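Uncharacterized protein (Legionella longbeachae NSW150, PDB 4JZA) probably hydrolyses the 3-phosphate of phosphatidylinositol 3-phosphate and thereby takes part in host lipid metabolism during infection. Local coordinates at residues A[522-530]-A[578-589]; A[552-560]-A[619-627]. All blocks are in the same frame, centred on the assembly; numbering follows the deposited sequence.

Contact 1 of 2, residues A[522-530]-A[578-589]; sequences FDYAGRELF and PVFDELPDKENR
An aromatic cluster of Phe522, Phe530 and Phe580 joins the start of helix 524-542 to the loop that precedes helix 587-602. Phe580 lies in the middle and reaches both partners differently. With CG anti to the backbone N (chi1 -179°), its ring runs along the first helical turn, and its edge is directed at the face of Phe522 in an offset edge-to-face pair, planes 81° apart and centroids 5.9 Å apart. One face of the Phe580 ring takes a CH-pi contact from Arg527, whose CA sits 4.1 Å from the Phe580 centroid. The guanidinium of Arg527 leads elsewhere, to the carbonyls of Thr477, Val511 and Leu512.

The helix that receives this ring is N-capped: Asp523 OD1 accepts from Gly526 N at 2.9 Å, met from above the carboxylate plane. At the same turn the backbone O of Asp523 approaches the ring edge, 3.7 Å from Phe580 CZ.

Phe530, about two turns on from Asp523, meets the loop backbone rather than a stacked ring. Phe580 N is over its face, 3.5 Å from Phe530 CZ, and Phe580 CB is 4.0 Å from the Phe530 centroid, a second CH-pi contact; the two rings themselves are inclined at 56°. Arg589 NH1 lies at the Phe530 edge, 4.1 Å from CE2, while Arg589 NE forms a salt bridge with Asp629 of helix 628-637.

Contact 2 of 2, residues A[552-560]-A[619-627]; sequences SGKDRKAIE and IKTPEWYLP
The backbones draw closest at Asp555 and Ile619, with CA atoms 5.5 Å apart, and separate to 7.4 Å between the CA atoms of Arg556 and Tyr625. Residues 552-556 belong to the CX5R sequence that begins at Cys550, the signature of cysteine-dependent phosphatases; it runs straight into helix 556-574, consistent with a phosphate-binding loop at a helix N-terminus. The sole hydrogen bond across the contact links backbone to side chain: Lys620 N donates to Asp555 OD1 (3.1 Å, 154° at the hydrogen), from above the carboxylate plane. The other oxygen, Asp555 OD2, is held by the salt bridge from Lys554 NZ on its syn side. Lys620 turns its amine away, to Asp648 and Asp433.

Deeper in, Ile559 CD1 fits between Ile619 CG2 (3.9 Å) and Tyr625 CB (3.7 Å). Ala558 CB adds a contact with Ile619 CD1. The Tyr625 ring is sandwiched, with Trp624 CD1 over one face and the Arg556 chain over the other. Arg556 bends at chi3 (74°), which turns its guanidinium to within 14° of parallel with the ring, and its CG stands 3.6 Å from the Tyr625 centroid in a CH-pi contact.

The centres of contact 1 and contact 2 are about 17 Å apart, and their segments alternate along the chain: 522-530, 552-560, 578-589, 619-627. Between the first two runs strand 545-549, an inner strand of the mixed nine-stranded sheet, flanked by strands 365-374 and 412-416. Helix 556-574 then leads through the loop of contact 1 to helix 587-602. The contacts meet directly: Leu529 CD2 packs on Ile559 CG2 at 3.4 Å, and Asp523 OD2 lies 3.5 Å from Pro627 CB. Helices 524-542 and 556-574, on either side of that strand in sequence, thus pack together, with the CX5R loop of contact 2 at the sheet end of the second.

Contact 1 of 2, residues A[522-530]-A[578-589]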
# COMPACT_ATOMS: atom_id res chain seq x y z
N PHE A 522 17.85 -32.75 0.74
CA PHE A 522 18.68 -31.76 0.04
C PHE A 522 18.25 -30.33 0.37
O PHE A 522 17.08 -30.04 0.38
CB PHE A 522 18.55 -32.00 -1.46
CG PHE A 522 19.48 -31.18 -2.29
CD1 PHE A 522 20.84 -31.51 -2.36
CD2 PHE A 522 19.01 -30.09 -3.01
CE1 PHE A 522 21.71 -30.76 -3.13
CE2 PHE A 522 19.87 -29.35 -3.80
CZ PHE A 522 21.23 -29.69 -3.86
N ASP A 523 19.20 -29.43 0.60
CA ASP A 523 18.88 -28.08 1.09
C ASP A 523 18.66 -27.11 -0.06
O ASP A 523 19.51 -26.31 -0.35
CB ASP A 523 20.01 -27.60 2.02
CG ASP A 523 19.81 -26.17 2.55
OD1 ASP A 523 18.65 -25.66 2.57
OD2 ASP A 523 20.85 -25.57 2.96
N TYR A 524 17.51 -27.18 -0.71
CA TYR A 524 17.23 -26.37 -1.90
C TYR A 524 17.19 -24.88 -1.57
O TYR A 524 17.54 -24.07 -2.40
CB TYR A 524 15.88 -26.73 -2.53
CG TYR A 524 15.86 -28.00 -3.30
CD1 TYR A 524 16.36 -28.05 -4.60
CD2 TYR A 524 15.32 -29.14 -2.76
CE1 TYR A 524 16.34 -29.22 -5.32
CE2 TYR A 524 15.31 -30.31 -3.47
CZ TYR A 524 15.81 -30.34 -4.74
OH TYR A 524 15.79 -31.54 -5.42
N ALA A 525 16.72 -24.55 -0.38
CA ALA A 525 16.68 -23.17 0.06
C ALA A 525 18.11 -22.64 0.11
O ALA A 525 18.40 -21.56 -0.41
CB ALA A 525 16.00 -23.03 1.42
N GLY A 526 18.99 -23.39 0.72
CA GLY A 526 20.37 -22.95 0.80
C GLY A 526 21.04 -22.85 -0.54
O GLY A 526 21.89 -21.96 -0.77
N ARG A 527 20.68 -23.76 -1.42
CA ARG A 527 21.28 -23.75 -2.73
C ARG A 527 20.96 -22.41 -3.37
O ARG A 527 21.87 -21.75 -3.91
CB ARG A 527 20.80 -24.89 -3.59
CG ARG A 527 21.24 -24.80 -5.05
CD ARG A 527 21.05 -26.14 -5.76
NE ARG A 527 21.23 -26.01 -7.20
CZ ARG A 527 20.32 -25.56 -8.05
NH1 ARG A 527 19.12 -25.17 -7.63
NH2 ARG A 527 20.63 -25.48 -9.35
N GLU A 528 19.69 -21.99 -3.26
CA GLU A 528 19.27 -20.70 -3.80
C GLU A 528 20.02 -19.48 -3.25
O GLU A 528 20.29 -18.54 -3.99
CB GLU A 528 17.77 -20.49 -3.58
CG GLU A 528 16.91 -21.46 -4.34
CD GLU A 528 17.09 -21.42 -5.85
OE1 GLU A 528 17.29 -20.37 -6.43
OE2 GLU A 528 16.97 -22.43 -6.51
N LEU A 529 20.31 -19.48 -1.97
CA LEU A 529 20.92 -18.35 -1.36
C LEU A 529 22.34 -18.31 -1.81
O LEU A 529 22.89 -17.21 -2.03
CB LEU A 529 20.86 -18.46 0.15
CG LEU A 529 19.45 -18.38 0.75
CD1 LEU A 529 19.57 -18.59 2.24
CD2 LEU A 529 18.79 -17.05 0.49
N PHE A 530 22.94 -19.50 -1.96
CA PHE A 530 24.30 -19.59 -2.49
C PHE A 530 24.39 -19.20 -3.96
O PHE A 530 25.28 -18.46 -4.34
CB PHE A 530 24.90 -20.97 -2.29
CG PHE A 530 25.63 -21.11 -1.00
CD1 PHE A 530 26.89 -20.62 -0.88
CD2 PHE A 530 25.04 -21.72 0.09
CE1 PHE A 530 27.56 -20.72 0.31
CE2 PHE A 530 25.71 -21.85 1.29
CZ PHE A 530 26.98 -21.35 1.40
N PRO A 578 32.90 -19.40 2.64
CA PRO A 578 32.22 -20.61 3.06
C PRO A 578 31.59 -21.24 1.83
O PRO A 578 31.44 -20.56 0.83
CB PRO A 578 31.15 -20.09 4.01
CG PRO A 578 30.76 -18.78 3.43
CD PRO A 578 32.03 -18.21 2.85
N VAL A 579 31.20 -22.50 1.91
CA VAL A 579 30.70 -23.20 0.71
C VAL A 579 29.45 -23.98 0.98
O VAL A 579 29.18 -24.40 2.10
CB VAL A 579 31.76 -24.16 0.07
CG1 VAL A 579 32.97 -23.35 -0.43
CG2 VAL A 579 32.19 -25.24 1.07
N PHE A 580 28.65 -24.11 -0.08
CA PHE A 580 27.41 -24.84 0.02
C PHE A 580 27.54 -26.25 0.57
O PHE A 580 26.76 -26.68 1.41
CB PHE A 580 26.74 -24.92 -1.35
CG PHE A 580 25.41 -25.63 -1.33
CD1 PHE A 580 24.43 -25.31 -0.37
CD2 PHE A 580 25.15 -26.65 -2.26
CE1 PHE A 580 23.24 -25.98 -0.36
CE2 PHE A 580 23.96 -27.32 -2.25
CZ PHE A 580 22.99 -26.99 -1.30
N ASP A 581 28.52 -26.98 0.07
CA ASP A 581 28.64 -28.39 0.29
C ASP A 581 29.43 -28.64 1.57
O ASP A 581 30.63 -28.79 1.55
CB ASP A 581 29.33 -29.00 -0.93
CG ASP A 581 29.62 -30.49 -0.77
OD1 ASP A 581 28.75 -31.26 -0.31
OD2 ASP A 581 30.74 -30.89 -1.14
N GLU A 582 28.73 -28.70 2.69
CA GLU A 582 29.36 -28.73 3.98
C GLU A 582 28.40 -29.55 4.84
O GLU A 582 27.20 -29.50 4.61
CB GLU A 582 29.54 -27.26 4.43
CG GLU A 582 30.66 -26.96 5.43
CD GLU A 582 32.06 -27.10 4.85
OE1 GLU A 582 33.00 -26.51 5.40
OE2 GLU A 582 32.25 -27.80 3.85
N LEU A 583 28.88 -30.39 5.76
CA LEU A 583 27.92 -31.11 6.60
C LEU A 583 27.57 -30.17 7.75
O LEU A 583 28.40 -29.37 8.12
CB LEU A 583 28.45 -32.45 7.12
CG LEU A 583 29.21 -33.38 6.15
CD1 LEU A 583 29.28 -34.77 6.80
CD2 LEU A 583 28.61 -33.43 4.74
N PRO A 584 26.34 -30.24 8.27
CA PRO A 584 25.91 -29.30 9.30
C PRO A 584 26.65 -29.49 10.63
O PRO A 584 26.70 -28.57 11.46
CB PRO A 584 24.41 -29.61 9.46
CG PRO A 584 24.26 -31.03 9.01
CD PRO A 584 25.28 -31.20 7.92
N ASP A 585 27.20 -30.69 10.82
CA ASP A 585 27.91 -31.06 12.03
C ASP A 585 29.19 -30.23 12.15
O ASP A 585 29.69 -30.01 13.25
CB ASP A 585 28.36 -32.54 11.95
CG ASP A 585 27.20 -33.56 11.72
OD1 ASP A 585 26.43 -33.43 10.72
OD2 ASP A 585 27.14 -34.55 12.51
N LYS A 586 29.72 -29.83 11.01
CA LYS A 586 31.09 -29.32 10.88
C LYS A 586 31.33 -27.90 11.26
O LYS A 586 30.46 -27.06 11.12
CB LYS A 586 31.56 -29.47 9.44
CG LYS A 586 31.60 -30.93 9.03
CD LYS A 586 32.63 -31.21 7.96
CE LYS A 586 33.05 -32.67 8.04
NZ LYS A 586 33.70 -33.10 6.78
N GLU A 587 32.55 -27.64 11.70
CA GLU A 587 32.91 -26.38 12.31
C GLU A 587 32.73 -25.24 11.32
O GLU A 587 32.20 -24.19 11.68
CB GLU A 587 34.32 -26.50 12.83
CG GLU A 587 35.03 -25.27 13.35
CD GLU A 587 36.55 -25.53 13.46
OE1 GLU A 587 36.99 -26.70 13.45
OE2 GLU A 587 37.34 -24.58 13.54
N ASN A 588 33.10 -25.46 10.07
CA ASN A 588 32.85 -24.46 9.03
C ASN A 588 31.40 -23.99 8.80
O ASN A 588 31.14 -22.82 8.50
CB ASN A 588 33.31 -25.01 7.71
CG ASN A 588 34.81 -25.02 7.55
OD1 ASN A 588 35.60 -24.61 8.44
ND2 ASN A 588 35.23 -25.49 6.40
N ARG A 589 30.47 -24.93 8.84
CA ARG A 589 29.08 -24.60 8.62
C ARG A 589 28.56 -23.91 9.86
O ARG A 589 27.80 -22.97 9.73
CB ARG A 589 28.26 -25.84 8.30
CG ARG A 589 26.78 -25.65 8.10
CD ARG A 589 26.41 -24.82 6.88
NE ARG A 589 24.96 -24.60 6.84
CZ ARG A 589 24.35 -23.76 6.03
NH1 ARG A 589 25.00 -23.06 5.11
NH2 ARG A 589 23.05 -23.62 6.12

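Contact 2 of 2, residues A[552-560]-A[619-627]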
# COMPACT_ATOMS: atom_id res chain seq x y z
N SER A 552 8.77 -7.04 -3.47
CA SER A 552 8.68 -5.84 -2.67
C SER A 552 10.04 -5.23 -2.33
O SER A 552 10.11 -4.09 -1.90
CB SER A 552 8.05 -6.18 -1.35
OG SER A 552 8.92 -7.02 -0.61
N GLY A 553 11.09 -6.03 -2.44
CA GLY A 553 12.42 -5.57 -2.11
C GLY A 553 12.73 -5.59 -0.63
O GLY A 553 13.79 -5.15 -0.23
N LYS A 554 11.80 -6.07 0.19
CA LYS A 554 12.07 -6.13 1.61
C LYS A 554 12.20 -7.53 2.18
O LYS A 554 12.53 -7.70 3.34
CB LYS A 554 11.03 -5.35 2.40
CG LYS A 554 9.64 -5.37 1.80
CD LYS A 554 8.64 -4.78 2.76
CE LYS A 554 7.24 -5.31 2.50
NZ LYS A 554 7.01 -6.61 3.18
N ASP A 555 11.93 -8.55 1.37
CA ASP A 555 11.83 -9.89 1.91
C ASP A 555 12.90 -10.87 1.46
O ASP A 555 13.87 -11.08 2.15
CB ASP A 555 10.43 -10.43 1.71
CG ASP A 555 9.39 -9.59 2.41
OD1 ASP A 555 9.58 -9.30 3.60
OD2 ASP A 555 8.40 -9.19 1.78
N ARG A 556 12.73 -11.44 0.28
CA ARG A 556 13.73 -12.36 -0.23
C ARG A 556 15.04 -11.61 -0.42
O ARG A 556 16.11 -12.14 -0.17
CB ARG A 556 13.26 -13.01 -1.51
CG ARG A 556 12.40 -14.23 -1.26
CD ARG A 556 12.12 -15.01 -2.52
NE ARG A 556 13.28 -15.74 -2.97
CZ ARG A 556 13.33 -16.45 -4.09
NH1 ARG A 556 12.28 -16.52 -4.87
NH2 ARG A 556 14.44 -17.08 -4.42
N LYS A 557 14.93 -10.37 -0.87
CA LYS A 557 16.07 -9.52 -1.08
C LYS A 557 16.82 -9.24 0.21
O LYS A 557 18.04 -9.19 0.22
CB LYS A 557 15.62 -8.20 -1.71
CG LYS A 557 16.76 -7.29 -2.11
CD LYS A 557 17.66 -7.97 -3.12
CE LYS A 557 18.89 -7.12 -3.39
NZ LYS A 557 19.89 -7.87 -4.19
N ALA A 558 16.09 -9.05 1.29
CA ALA A 558 16.71 -8.85 2.59
C ALA A 558 17.49 -10.08 3.00
O ALA A 558 18.54 -9.98 3.59
CB ALA A 558 15.66 -8.52 3.63
N ILE A 559 16.94 -11.25 2.72
CA ILE A 559 17.61 -12.50 3.02
C ILE A 559 18.90 -12.68 2.23
O ILE A 559 19.89 -13.17 2.76
CB ILE A 559 16.64 -13.69 2.86
CG1 ILE A 559 15.65 -13.70 4.02
CG2 ILE A 559 17.38 -15.01 2.84
CD1 ILE A 559 14.37 -14.43 3.70
N GLU A 560 18.90 -12.29 0.96
CA GLU A 560 20.10 -12.37 0.14
C GLU A 560 21.18 -11.47 0.70
O GLU A 560 22.34 -11.85 0.74
CB GLU A 560 19.80 -11.95 -1.29
CG GLU A 560 21.02 -11.96 -2.19
CD GLU A 560 21.69 -10.60 -2.33
OE1 GLU A 560 20.98 -9.61 -2.57
OE2 GLU A 560 22.92 -10.52 -2.23
N ILE A 619 10.21 -10.07 8.50
CA ILE A 619 10.55 -10.62 7.21
C ILE A 619 9.51 -11.67 6.83
O ILE A 619 9.08 -12.47 7.63
CB ILE A 619 11.92 -11.31 7.28
CG1 ILE A 619 13.04 -10.31 7.64
CG2 ILE A 619 12.27 -12.04 5.97
CD1 ILE A 619 13.12 -9.15 6.69
N LYS A 620 9.16 -11.71 5.58
CA LYS A 620 8.20 -12.65 5.09
C LYS A 620 8.74 -14.06 5.10
O LYS A 620 9.84 -14.30 4.62
CB LYS A 620 7.83 -12.27 3.66
CG LYS A 620 6.38 -12.47 3.32
CD LYS A 620 5.47 -11.47 4.05
CE LYS A 620 4.02 -11.94 3.97
NZ LYS A 620 3.70 -13.27 4.58
N THR A 621 7.97 -14.97 5.70
CA THR A 621 8.13 -16.40 5.49
C THR A 621 9.58 -16.88 5.67
O THR A 621 10.11 -17.57 4.84
CB THR A 621 7.47 -16.69 4.11
OG1 THR A 621 6.12 -17.07 4.32
CG2 THR A 621 7.99 -17.74 3.46
N PRO A 622 10.25 -16.53 6.78
CA PRO A 622 11.65 -16.90 6.90
C PRO A 622 11.92 -18.40 6.87
O PRO A 622 12.93 -18.83 6.32
CB PRO A 622 12.05 -16.36 8.28
CG PRO A 622 11.03 -15.33 8.62
CD PRO A 622 9.78 -15.83 7.99
N GLU A 623 11.04 -19.18 7.49
CA GLU A 623 11.20 -20.63 7.58
C GLU A 623 11.07 -21.29 6.20
O GLU A 623 11.51 -22.42 6.01
CB GLU A 623 10.23 -21.26 8.59
CG GLU A 623 10.68 -21.13 10.04
CD GLU A 623 9.60 -21.44 11.08
OE1 GLU A 623 8.40 -21.30 10.78
OE2 GLU A 623 9.93 -21.78 12.24
N TRP A 624 10.51 -20.60 5.22
CA TRP A 624 10.53 -21.18 3.89
C TRP A 624 11.85 -20.92 3.18
O TRP A 624 12.34 -21.81 2.52
CB TRP A 624 9.41 -20.65 3.02
CG TRP A 624 9.47 -21.15 1.65
CD1 TRP A 624 9.59 -20.42 0.53
CD2 TRP A 624 9.43 -22.52 1.24
NE1 TRP A 624 9.62 -21.24 -0.57
CE2 TRP A 624 9.51 -22.53 -0.16
CE3 TRP A 624 9.31 -23.73 1.93
CZ2 TRP A 624 9.51 -23.69 -0.88
CZ3 TRP A 624 9.30 -24.88 1.21
CH2 TRP A 624 9.42 -24.86 -0.19
N TYR A 625 12.39 -19.71 3.32
CA TYR A 625 13.55 -19.22 2.55
C TYR A 625 14.91 -19.56 3.19
O TYR A 625 15.98 -19.56 2.51
CB TYR A 625 13.45 -17.69 2.34
CG TYR A 625 12.29 -17.31 1.49
CD1 TYR A 625 12.20 -17.76 0.18
CD2 TYR A 625 11.24 -16.51 1.98
CE1 TYR A 625 11.11 -17.46 -0.62
CE2 TYR A 625 10.14 -16.17 1.17
CZ TYR A 625 10.08 -16.66 -0.14
OH TYR A 625 9.04 -16.39 -1.02
N LEU A 626 14.88 -19.81 4.51
CA LEU A 626 16.10 -20.09 5.26
C LEU A 626 16.27 -21.57 5.27
O LEU A 626 15.31 -22.29 5.33
CB LEU A 626 16.01 -19.59 6.70
CG LEU A 626 16.05 -18.08 6.97
CD1 LEU A 626 15.77 -17.77 8.43
CD2 LEU A 626 17.40 -17.51 6.58
N PRO A 627 17.49 -22.03 5.23
CA PRO A 627 17.87 -23.41 5.48
C PRO A 627 17.56 -23.87 6.91
O PRO A 627 17.58 -23.06 7.83
CB PRO A 627 19.39 -23.36 5.29
CG PRO A 627 19.62 -22.25 4.30
CD PRO A 627 18.57 -21.24 4.62